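Local coordinates for protein MIPZ (PDB 2XJ9) that helps position the division plane in Caulobacter crescentus, as an ATPase and cell division inhibitor that forms gradients through localized dimerization and nucleoid binding, at residues 230-235 against 241-246; 53-58 against 66-71; 125-130 against 173-178; 92-97 against 119-124. The protein carries 1 engineered substitution. All blocks are in the same frame, centred on the assembly; numbering follows the deposited sequence.

Interaction 1: 230-235 against 241-246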
# COMPACT_ATOMS: atom_id res chain seq x y z
N PHE A 230 -3.15 -17.75 9.65
CA PHE A 230 -4.07 -18.85 9.93
C PHE A 230 -5.31 -18.74 9.08
O PHE A 230 -6.09 -19.68 8.97
CB PHE A 230 -4.49 -18.83 11.38
CG PHE A 230 -3.36 -18.76 12.35
CD1 PHE A 230 -3.24 -17.70 13.22
CD2 PHE A 230 -2.40 -19.76 12.37
CE1 PHE A 230 -2.20 -17.64 14.11
CE2 PHE A 230 -1.36 -19.70 13.26
CZ PHE A 230 -1.26 -18.64 14.13
N GLY A 231 -5.50 -17.58 8.47
CA GLY A 231 -6.71 -17.31 7.73
C GLY A 231 -7.87 -17.30 8.70
O GLY A 231 -8.82 -18.00 8.50
N LEU A 232 -7.76 -16.51 9.76
CA LEU A 232 -8.84 -16.32 10.71
C LEU A 232 -9.02 -14.82 10.96
O LEU A 232 -8.17 -14.01 10.59
CB LEU A 232 -8.51 -17.02 12.02
CG LEU A 232 -8.09 -18.49 12.10
CD1 LEU A 232 -7.61 -18.84 13.52
CD2 LEU A 232 -9.22 -19.41 11.70
N THR A 233 -10.14 -14.45 11.59
CA THR A 233 -10.37 -13.05 12.00
C THR A 233 -10.99 -13.02 13.40
O THR A 233 -11.23 -14.07 13.99
CB THR A 233 -11.30 -12.34 11.00
OG1 THR A 233 -12.65 -12.71 11.26
CG2 THR A 233 -10.96 -12.72 9.58
N ILE A 234 -11.26 -11.82 13.93
CA ILE A 234 -11.90 -11.72 15.25
C ILE A 234 -13.24 -12.45 15.28
O ILE A 234 -13.63 -13.02 16.31
CB ILE A 234 -12.19 -10.25 15.69
CG1 ILE A 234 -11.73 -9.26 14.64
CG2 ILE A 234 -11.57 -9.96 17.03
CD1 ILE A 234 -12.69 -9.14 13.50
N ALA A 235 -13.94 -12.41 14.16
CA ALA A 235 -15.25 -13.02 14.06
C ALA A 235 -15.18 -14.54 14.28
O ALA A 235 -16.21 -15.18 14.43
CB ALA A 235 -15.85 -12.71 12.72
N VAL A 241 -11.91 -21.78 19.11
CA VAL A 241 -10.87 -21.22 18.27
C VAL A 241 -10.06 -20.19 19.05
O VAL A 241 -10.55 -19.10 19.36
CB VAL A 241 -11.48 -20.52 17.04
CG1 VAL A 241 -10.39 -20.02 16.12
CG2 VAL A 241 -12.42 -21.46 16.31
N ARG A 242 -8.81 -20.54 19.37
CA ARG A 242 -7.96 -19.63 20.12
C ARG A 242 -6.48 -19.92 19.90
O ARG A 242 -5.83 -20.55 20.74
CB ARG A 242 -8.30 -19.67 21.61
CG ARG A 242 -8.18 -21.05 22.23
CD ARG A 242 -8.37 -20.97 23.73
NE ARG A 242 -8.12 -19.61 24.20
CZ ARG A 242 -6.91 -19.04 24.26
NH1 ARG A 242 -6.78 -17.80 24.70
NH2 ARG A 242 -5.84 -19.72 23.88
N PRO A 243 -5.94 -19.46 18.77
CA PRO A 243 -4.52 -19.61 18.46
C PRO A 243 -3.74 -18.46 19.08
O PRO A 243 -2.51 -18.44 19.05
CB PRO A 243 -4.49 -19.50 16.93
CG PRO A 243 -5.88 -18.92 16.52
CD PRO A 243 -6.62 -18.61 17.77
N VAL A 244 -4.49 -17.52 19.65
CA VAL A 244 -3.92 -16.29 20.17
C VAL A 244 -4.60 -15.76 21.44
O VAL A 244 -5.82 -15.62 21.48
CB VAL A 244 -3.91 -15.21 19.09
CG1 VAL A 244 -4.27 -13.85 19.69
CG2 VAL A 244 -2.56 -15.21 18.37
N PRO A 245 -3.81 -15.47 22.48
CA PRO A 245 -4.37 -15.04 23.77
C PRO A 245 -5.28 -13.84 23.60
O PRO A 245 -4.96 -12.98 22.77
CB PRO A 245 -3.12 -14.65 24.57
CG PRO A 245 -2.00 -15.41 23.92
CD PRO A 245 -2.33 -15.44 22.48
N VAL A 246 -6.37 -13.77 24.35
CA VAL A 246 -7.31 -12.65 24.23
C VAL A 246 -6.77 -11.35 24.79
O VAL A 246 -5.96 -11.34 25.73
CB VAL A 246 -8.67 -12.92 24.90
CG1 VAL A 246 -9.43 -11.61 25.12
CG2 VAL A 246 -9.49 -13.88 24.06
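Leu232 meets both Val241 and Pro243 through a single methyl group. Its CD1 lies 3.5 Å from CG of Pro243, and the two side chains reach toward each other from two stretches of one loop. Leu232 CD1 is also 4.0 Å from CG1 of Val241, but here the side chains meet at a slant. The second arm of the contact is Phe230. CB of Pro243 sits over one face of the Phe230 ring, off centre toward the rim, and is 4.1 Å from CE1. These two side chains slide past each other in opposite directions. No hydrogen bond links the segments, so the contact is purely apolar. In Leu232, CG stands beside the backbone N and opposite the carbonyl carbon (chi1 -52°), which directs the branch to the 241-246 side. CG1 of Val241 is anti to its own N, and this puts that methyl in front of Leu232. The ring of Phe230 also meets the ring of Trp58, with the planes at about 60°, and it packs on Pro148 of the second subunit. Both segments belong to the long connection between strand 213-215 and helix 249-263. The contact folds this connection back on itself. Leu232 leans on Trp58 of helix 47-62, while Ile234 packs on His24 and Ala235 on Thr27 of helix 18-30.

Interaction 2: 53-58 against 66-71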
# COMPACT_ATOMS: atom_id res chain seq x y z
N GLU A 53 -6.77 -19.52 1.32
CA GLU A 53 -5.94 -20.72 1.25
C GLU A 53 -5.36 -21.11 2.62
O GLU A 53 -5.23 -22.29 2.92
CB GLU A 53 -4.81 -20.56 0.24
CG GLU A 53 -5.30 -20.33 -1.15
CD GLU A 53 -4.17 -20.02 -2.12
OE1 GLU A 53 -3.01 -19.86 -1.64
OE2 GLU A 53 -4.48 -19.93 -3.34
N ASN A 54 -5.03 -20.12 3.45
CA ASN A 54 -4.52 -20.38 4.79
C ASN A 54 -5.63 -20.87 5.71
O ASN A 54 -5.38 -21.66 6.62
CB ASN A 54 -3.87 -19.13 5.40
CG ASN A 54 -2.67 -18.64 4.60
OD1 ASN A 54 -1.95 -19.42 3.98
ND2 ASN A 54 -2.45 -17.32 4.61
N ARG A 55 -6.86 -20.41 5.47
CA ARG A 55 -8.00 -20.80 6.28
C ARG A 55 -8.30 -22.25 6.01
O ARG A 55 -8.41 -23.07 6.92
CB ARG A 55 -9.21 -19.96 5.92
CG ARG A 55 -10.43 -20.13 6.83
CD ARG A 55 -11.45 -19.07 6.48
NE ARG A 55 -12.63 -19.08 7.32
CZ ARG A 55 -12.83 -18.27 8.35
NH1 ARG A 55 -11.92 -17.38 8.68
NH2 ARG A 55 -13.94 -18.34 9.06
N ARG A 56 -8.47 -22.54 4.72
CA ARG A 56 -8.58 -23.88 4.20
C ARG A 56 -7.56 -24.82 4.85
O ARG A 56 -7.93 -25.75 5.55
CB ARG A 56 -8.38 -23.82 2.67
CG ARG A 56 -8.56 -25.13 1.90
CD ARG A 56 -9.93 -25.77 2.11
NE ARG A 56 -10.11 -26.20 3.50
CZ ARG A 56 -11.10 -26.97 3.93
NH1 ARG A 56 -11.19 -27.30 5.22
NH2 ARG A 56 -12.00 -27.42 3.06
N ALA A 57 -6.27 -24.54 4.64
CA ALA A 57 -5.20 -25.38 5.18
C ALA A 57 -5.21 -25.51 6.69
O ALA A 57 -4.84 -26.55 7.22
CB ALA A 57 -3.86 -24.90 4.71
N TRP A 58 -5.62 -24.45 7.38
CA TRP A 58 -5.64 -24.44 8.85
C TRP A 58 -6.82 -25.22 9.45
O TRP A 58 -6.62 -26.15 10.25
CB TRP A 58 -5.62 -23.01 9.38
CG TRP A 58 -5.49 -22.95 10.87
CD1 TRP A 58 -4.33 -22.89 11.59
CD2 TRP A 58 -6.55 -22.96 11.83
NE1 TRP A 58 -4.60 -22.85 12.93
CE2 TRP A 58 -5.96 -22.90 13.11
CE3 TRP A 58 -7.94 -23.01 11.74
CZ2 TRP A 58 -6.71 -22.88 14.28
CZ3 TRP A 58 -8.69 -23.00 12.91
CH2 TRP A 58 -8.07 -22.93 14.17
N LEU A 66 -15.65 -24.15 10.27
CA LEU A 66 -16.04 -22.75 10.29
C LEU A 66 -16.48 -22.42 8.90
O LEU A 66 -16.11 -23.10 7.95
CB LEU A 66 -14.86 -21.86 10.68
CG LEU A 66 -14.29 -21.99 12.09
CD1 LEU A 66 -13.05 -21.15 12.21
CD2 LEU A 66 -15.29 -21.57 13.14
N PRO A 67 -17.28 -21.36 8.78
CA PRO A 67 -17.77 -20.91 7.47
C PRO A 67 -16.60 -20.56 6.54
O PRO A 67 -15.69 -19.86 6.97
CB PRO A 67 -18.53 -19.62 7.81
CG PRO A 67 -18.67 -19.59 9.30
CD PRO A 67 -17.60 -20.44 9.88
N GLU A 68 -16.64 -21.04 5.31
CA GLU A 68 -15.68 -20.61 4.29
C GLU A 68 -16.40 -19.95 3.11
O GLU A 68 -17.48 -20.36 2.73
CB GLU A 68 -14.85 -21.80 3.82
CG GLU A 68 -13.90 -22.34 4.88
CD GLU A 68 -13.47 -23.77 4.62
OE1 GLU A 68 -12.82 -24.04 3.59
OE2 GLU A 68 -13.82 -24.63 5.46
N PRO A 69 -15.82 -18.89 2.53
CA PRO A 69 -16.53 -18.28 1.42
C PRO A 69 -16.38 -19.18 0.21
O PRO A 69 -15.91 -20.30 0.36
CB PRO A 69 -15.76 -16.97 1.17
CG PRO A 69 -14.55 -17.02 1.98
CD PRO A 69 -14.44 -18.38 2.63
N LEU A 70 -16.79 -18.71 -0.96
CA LEU A 70 -16.52 -19.44 -2.18
C LEU A 70 -15.44 -18.70 -2.95
O LEU A 70 -15.74 -17.87 -3.80
CB LEU A 70 -17.79 -19.56 -3.02
CG LEU A 70 -17.70 -20.57 -4.18
CD1 LEU A 70 -18.03 -19.93 -5.53
CD2 LEU A 70 -16.32 -21.22 -4.24
N ALA A 71 -14.18 -18.99 -2.63
CA ALA A 71 -13.02 -18.36 -3.28
C ALA A 71 -12.91 -18.73 -4.76
O ALA A 71 -12.98 -19.90 -5.13
CB ALA A 71 -11.76 -18.73 -2.54
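Arg55 reaches from helix 47-62 to the backbone of Pro67 and holds it side-on with two nitrogens. Arg55 NE donates to Pro67 O at 3.2 Å and Arg55 NH2 to the same oxygen at 3.1 Å. Both N-H directions are bent, with N-H...O angles of 139°. The oxygen lies somewhat out of the guanidinium plane. CG is anti to the backbone N (chi1 -172°) and the chain stays extended to NE, which carries the head across to the loop. CB of Leu66 lies 4.0 Å from NH2 of Arg55. The head has further partners: NH2 forms a salt bridge with Asp236, and NH1 donates to Gly231 O. With an alanine here, Pro67 O would probably lose both of these donors and Asp236 would be left without this counter-charge. The contact belongs to the beta-alpha-beta unit of strand 36-40, helix 47-62 and strand 70-72, and it ties the helix to the chain that leads into strand 70-72. Arg56, next in sequence, is bent along its chain and meets Glu68 nearer the solvent. OE1 of Glu68 lies over one face of the guanidinium, 3.5 Å from Arg56 NE. The guanidinium and carboxylate planes are 75° apart. No N-H points at the oxygen, so this salt bridge rests on charge alone. Further along, Trp58 packs on Pro148 of the second subunit.

Interaction 3: 125-130 against 173-178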
# COMPACT_ATOMS: atom_id res chain seq x y z
N ARG A 125 -19.60 -2.75 -12.34
CA ARG A 125 -20.61 -3.75 -11.99
C ARG A 125 -20.90 -3.79 -10.50
O ARG A 125 -21.40 -4.79 -10.00
CB ARG A 125 -20.16 -5.14 -12.41
CG ARG A 125 -20.24 -5.42 -13.89
CD ARG A 125 -19.09 -6.32 -14.33
NE ARG A 125 -19.47 -7.58 -14.92
CZ ARG A 125 -19.01 -8.20 -16.00
NH1 ARG A 125 -19.55 -9.38 -16.25
NH2 ARG A 125 -18.08 -7.71 -16.83
N ALA A 126 -20.59 -2.72 -9.79
CA ALA A 126 -20.65 -2.72 -8.33
C ALA A 126 -21.85 -1.94 -7.78
O ALA A 126 -22.26 -0.91 -8.34
CB ALA A 126 -19.36 -2.20 -7.75
N ASP A 127 -22.39 -2.44 -6.68
CA ASP A 127 -23.52 -1.84 -6.01
C ASP A 127 -23.00 -0.93 -4.93
O ASP A 127 -23.49 0.19 -4.74
CB ASP A 127 -24.41 -2.93 -5.41
CG ASP A 127 -25.02 -3.83 -6.48
OD1 ASP A 127 -25.55 -3.30 -7.48
OD2 ASP A 127 -24.94 -5.07 -6.33
N LEU A 128 -21.97 -1.41 -4.23
CA LEU A 128 -21.28 -0.62 -3.23
C LEU A 128 -19.77 -0.58 -3.52
O LEU A 128 -19.16 -1.58 -3.90
CB LEU A 128 -21.53 -1.21 -1.84
CG LEU A 128 -20.93 -0.51 -0.63
CD1 LEU A 128 -21.32 0.96 -0.60
CD2 LEU A 128 -21.33 -1.21 0.64
N VAL A 129 -19.17 0.58 -3.36
CA VAL A 129 -17.73 0.69 -3.42
C VAL A 129 -17.21 1.13 -2.06
O VAL A 129 -17.35 2.29 -1.69
CB VAL A 129 -17.28 1.75 -4.45
CG1 VAL A 129 -15.79 1.90 -4.40
CG2 VAL A 129 -17.74 1.38 -5.84
N VAL A 130 -16.62 0.21 -1.31
CA VAL A 130 -15.99 0.54 -0.03
C VAL A 130 -14.56 0.98 -0.27
O VAL A 130 -13.77 0.21 -0.81
CB VAL A 130 -16.00 -0.67 0.89
CG1 VAL A 130 -15.51 -0.28 2.24
CG2 VAL A 130 -17.39 -1.22 0.99
N SER A 173 -26.83 0.31 -18.32
CA SER A 173 -27.72 -0.75 -17.86
C SER A 173 -28.76 -0.16 -16.91
O SER A 173 -29.49 -0.90 -16.24
CB SER A 173 -26.91 -1.84 -17.17
OG SER A 173 -25.79 -2.20 -17.96
N GLY A 174 -28.82 1.17 -16.87
CA GLY A 174 -29.80 1.90 -16.08
C GLY A 174 -30.27 1.19 -14.84
O GLY A 174 -31.37 0.61 -14.80
N GLN A 175 -29.40 1.19 -13.83
CA GLN A 175 -29.75 0.68 -12.53
C GLN A 175 -30.29 1.86 -11.74
O GLN A 175 -29.55 2.77 -11.37
CB GLN A 175 -28.52 0.09 -11.85
CG GLN A 175 -27.94 -1.13 -12.56
CD GLN A 175 -28.57 -2.43 -12.09
OE1 GLN A 175 -29.24 -3.13 -12.86
NE2 GLN A 175 -28.36 -2.76 -10.81
N ARG A 176 -31.60 1.86 -11.52
CA ARG A 176 -32.20 2.93 -10.76
C ARG A 176 -31.50 2.96 -9.40
O ARG A 176 -31.03 4.01 -8.96
CB ARG A 176 -33.72 2.74 -10.63
CG ARG A 176 -34.49 3.99 -10.21
CD ARG A 176 -34.30 4.28 -8.71
NE ARG A 176 -35.14 5.37 -8.23
CZ ARG A 176 -35.40 5.61 -6.94
NH1 ARG A 176 -36.18 6.63 -6.61
NH2 ARG A 176 -34.90 4.83 -5.99
N GLN A 177 -31.39 1.78 -8.78
CA GLN A 177 -30.59 1.60 -7.58
C GLN A 177 -29.14 1.99 -7.88
O GLN A 177 -28.33 1.14 -8.24
CB GLN A 177 -30.67 0.14 -7.11
CG GLN A 177 -29.76 -0.23 -5.93
CD GLN A 177 -29.51 -1.73 -5.80
OE1 GLN A 177 -28.42 -2.17 -5.40
NE2 GLN A 177 -30.51 -2.53 -6.15
N ALA A 178 -28.82 3.27 -7.75
CA ALA A 178 -27.48 3.77 -8.04
C ALA A 178 -26.41 3.05 -7.24
O ALA A 178 -26.71 2.16 -6.44
CB ALA A 178 -27.40 5.28 -7.79
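Asp127 and Ala178 bring the two backbones nearest, with 7.2 Å between their CA atoms and 4.1 Å between Asp127 O and Ala178 O. No hydrogen bond joins the two segments. The closest side chains are Asp127 and Gln177. OE1 of Gln177 lies 3.7 Å from OD1 of Asp127, and the same OE1 is 3.9 Å from Asp127 CG. The carboxylate and amide planes are 41° apart, so the two groups are neither flat against each other nor upright. In Gln177, a chi1 of 174° swings CG away from the backbone N and the chain runs on extended, which takes the amide out to the aspartate. Gln175 comes only to the margin, its NE2 4.4 Å from Asp127 OD1. The carboxylate is held from elsewhere. OD2 accepts a hydrogen bond from Val6 N, and OD1 forms a salt bridge with Arg170. The backbone of Asp127 is bonded to Val6 and to Asp180, so this residue sits just before strand 128-134, which runs between strands 5-9 and 180-186 of the parallel sheet. The loop 173-178 leads into the second of these neighbours. As modelled, two acceptor oxygens face each other across the contact, so this pair is unlikely to attract. The positive charge of Arg170 probably offsets their repulsion, since that arginine also bonds weakly to Gln177 O and so touches both segments.

Interaction 4: 92-97 against 119-124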
# COMPACT_ATOMS: atom_id res chain seq x y z
N GLY A 92 -10.90 -14.31 -17.91
CA GLY A 92 -10.87 -14.98 -16.61
C GLY A 92 -11.82 -14.38 -15.59
O GLY A 92 -12.57 -15.10 -14.93
N PHE A 93 -11.81 -13.05 -15.47
CA PHE A 93 -12.77 -12.35 -14.62
C PHE A 93 -14.19 -12.81 -14.97
O PHE A 93 -14.89 -13.38 -14.13
CB PHE A 93 -12.64 -10.84 -14.79
CG PHE A 93 -13.49 -10.02 -13.85
CD1 PHE A 93 -14.00 -10.58 -12.70
CD2 PHE A 93 -13.78 -8.70 -14.13
CE1 PHE A 93 -14.79 -9.84 -11.84
CE2 PHE A 93 -14.57 -7.94 -13.29
CZ PHE A 93 -15.07 -8.52 -12.14
N GLU A 94 -14.58 -12.56 -16.22
CA GLU A 94 -15.83 -13.03 -16.82
C GLU A 94 -16.31 -14.34 -16.24
O GLU A 94 -17.36 -14.42 -15.59
CB GLU A 94 -15.61 -13.22 -18.31
CG GLU A 94 -16.45 -12.34 -19.20
CD GLU A 94 -16.68 -10.99 -18.60
OE1 GLU A 94 -17.00 -10.95 -17.39
OE2 GLU A 94 -16.54 -9.98 -19.33
N ALA A 95 -15.55 -15.39 -16.53
CA ALA A 95 -15.80 -16.73 -15.99
C ALA A 95 -16.08 -16.73 -14.50
O ALA A 95 -17.06 -17.31 -14.05
CB ALA A 95 -14.62 -17.62 -16.28
N ALA A 96 -15.22 -16.08 -13.73
CA ALA A 96 -15.36 -16.08 -12.28
C ALA A 96 -16.58 -15.28 -11.81
O ALA A 96 -17.30 -15.72 -10.92
CB ALA A 96 -14.08 -15.59 -11.61
N PHE A 97 -16.81 -14.10 -12.38
CA PHE A 97 -17.95 -13.29 -11.97
C PHE A 97 -19.25 -13.99 -12.33
O PHE A 97 -20.04 -14.32 -11.46
CB PHE A 97 -17.93 -11.91 -12.62
CG PHE A 97 -19.13 -11.08 -12.31
CD1 PHE A 97 -20.14 -10.91 -13.25
CD2 PHE A 97 -19.26 -10.45 -11.08
CE1 PHE A 97 -21.25 -10.14 -12.96
CE2 PHE A 97 -20.37 -9.68 -10.79
CZ PHE A 97 -21.37 -9.52 -11.73
N THR A 119 -9.86 -4.30 -12.98
CA THR A 119 -10.23 -3.33 -11.97
C THR A 119 -11.33 -2.38 -12.46
O THR A 119 -12.35 -2.25 -11.80
CB THR A 119 -9.02 -2.55 -11.50
OG1 THR A 119 -8.46 -3.24 -10.37
CG2 THR A 119 -9.42 -1.14 -11.07
N ARG A 120 -11.13 -1.73 -13.60
CA ARG A 120 -12.15 -0.83 -14.13
C ARG A 120 -13.49 -1.54 -14.41
O ARG A 120 -14.56 -0.94 -14.29
CB ARG A 120 -11.66 -0.22 -15.43
CG ARG A 120 -10.31 0.44 -15.35
CD ARG A 120 -10.42 1.76 -16.06
NE ARG A 120 -9.32 2.61 -15.79
CZ ARG A 120 -9.22 3.76 -15.12
NH1 ARG A 120 -10.22 4.42 -14.55
NH2 ARG A 120 -8.00 4.26 -15.06
N MET A 121 -13.41 -2.81 -14.79
CA MET A 121 -14.60 -3.59 -15.08
C MET A 121 -15.39 -3.85 -13.81
O MET A 121 -16.62 -3.95 -13.85
CB MET A 121 -14.21 -4.94 -15.68
CG MET A 121 -13.82 -4.90 -17.13
SD MET A 121 -14.89 -6.04 -17.99
CE MET A 121 -14.61 -7.54 -17.07
N ALA A 122 -14.69 -3.97 -12.70
CA ALA A 122 -15.34 -4.29 -11.45
C ALA A 122 -16.05 -3.07 -10.91
O ALA A 122 -17.05 -3.18 -10.25
CB ALA A 122 -14.33 -4.81 -10.45
N HIS A 123 -15.54 -1.89 -11.21
CA HIS A 123 -16.13 -0.69 -10.63
C HIS A 123 -17.46 -0.41 -11.31
O HIS A 123 -18.38 0.15 -10.71
CB HIS A 123 -15.15 0.51 -10.65
CG HIS A 123 -14.19 0.53 -9.48
ND1 HIS A 123 -13.04 -0.24 -9.44
CD2 HIS A 123 -14.21 1.22 -8.32
CE1 HIS A 123 -12.41 -0.03 -8.30
NE2 HIS A 123 -13.09 0.85 -7.60
N GLY A 124 -17.57 -0.85 -12.56
CA GLY A 124 -18.78 -0.67 -13.32
C GLY A 124 -19.90 -1.65 -13.01
O GLY A 124 -21.04 -1.41 -13.39
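Phe93 of helix 86-103 packs against Met121 and Ala122 of helix 117-124. Both are helices of the P-loop NTPase fold, whose core is a parallel sheet. The two short axes approach to 11.5 Å and run in roughly the same direction, 35° apart, so the gap is spanned by side chains. The tight part is the Phe93 ring. The trans chi1 of Phe93 (-174°) points the ring at the other helix. CB of Met121 lies in the ring plane at the edge, 3.9 Å from CE2 of Phe93. The methionine chain is bent, and its CE turns back to 3.3 Å from CD2 of Phe93. The two side chains thus pass each other in opposite directions. At the far end of the ring, CZ of Phe93 is 4.1 Å from CB of Ala122. Ala122 in turn rests on Val8 of strand 5-9, so this part faces the sheet. Cutting Phe93 back to an alanine is likely to open a gap between the helices and leave the methyl end of Met121 free to turn. The looser side is Glu94, which is partly exposed. Its OE2 is 3.8 Å from Met121 CE and forms no bond with it, while OE1 has a long, weak ion pair with Arg125. On the second helix, ND1 of His123 donates to Thr119 O at 3.2 Å. The N-H...O angle is nearly straight, 173°, and the oxygen lies in the imidazole plane.

How the interactions relate
The four contacts fall into two pairs. Interactions 1 and 2 have centres about 14 Å apart and touch. Both reach helix 47-62. Interactions 3 and 4 also have centres about 14 Å apart and touch through Arg125 and Glu94; helix 117-124 is followed in the chain by strand 128-134. Between the pairs the spacing is larger: the centres of interactions 1 and 3 are about 34 Å apart, on opposite sides of the chain's centre. Along the chain the order is interaction 2, 4, 3, then 1. Interactions 2 and 3 both reach the parallel sheet. Interactions 1 and 2 lie against the second subunit, interaction 4 reaches it through Arg120, and interaction 3 touches no other chain.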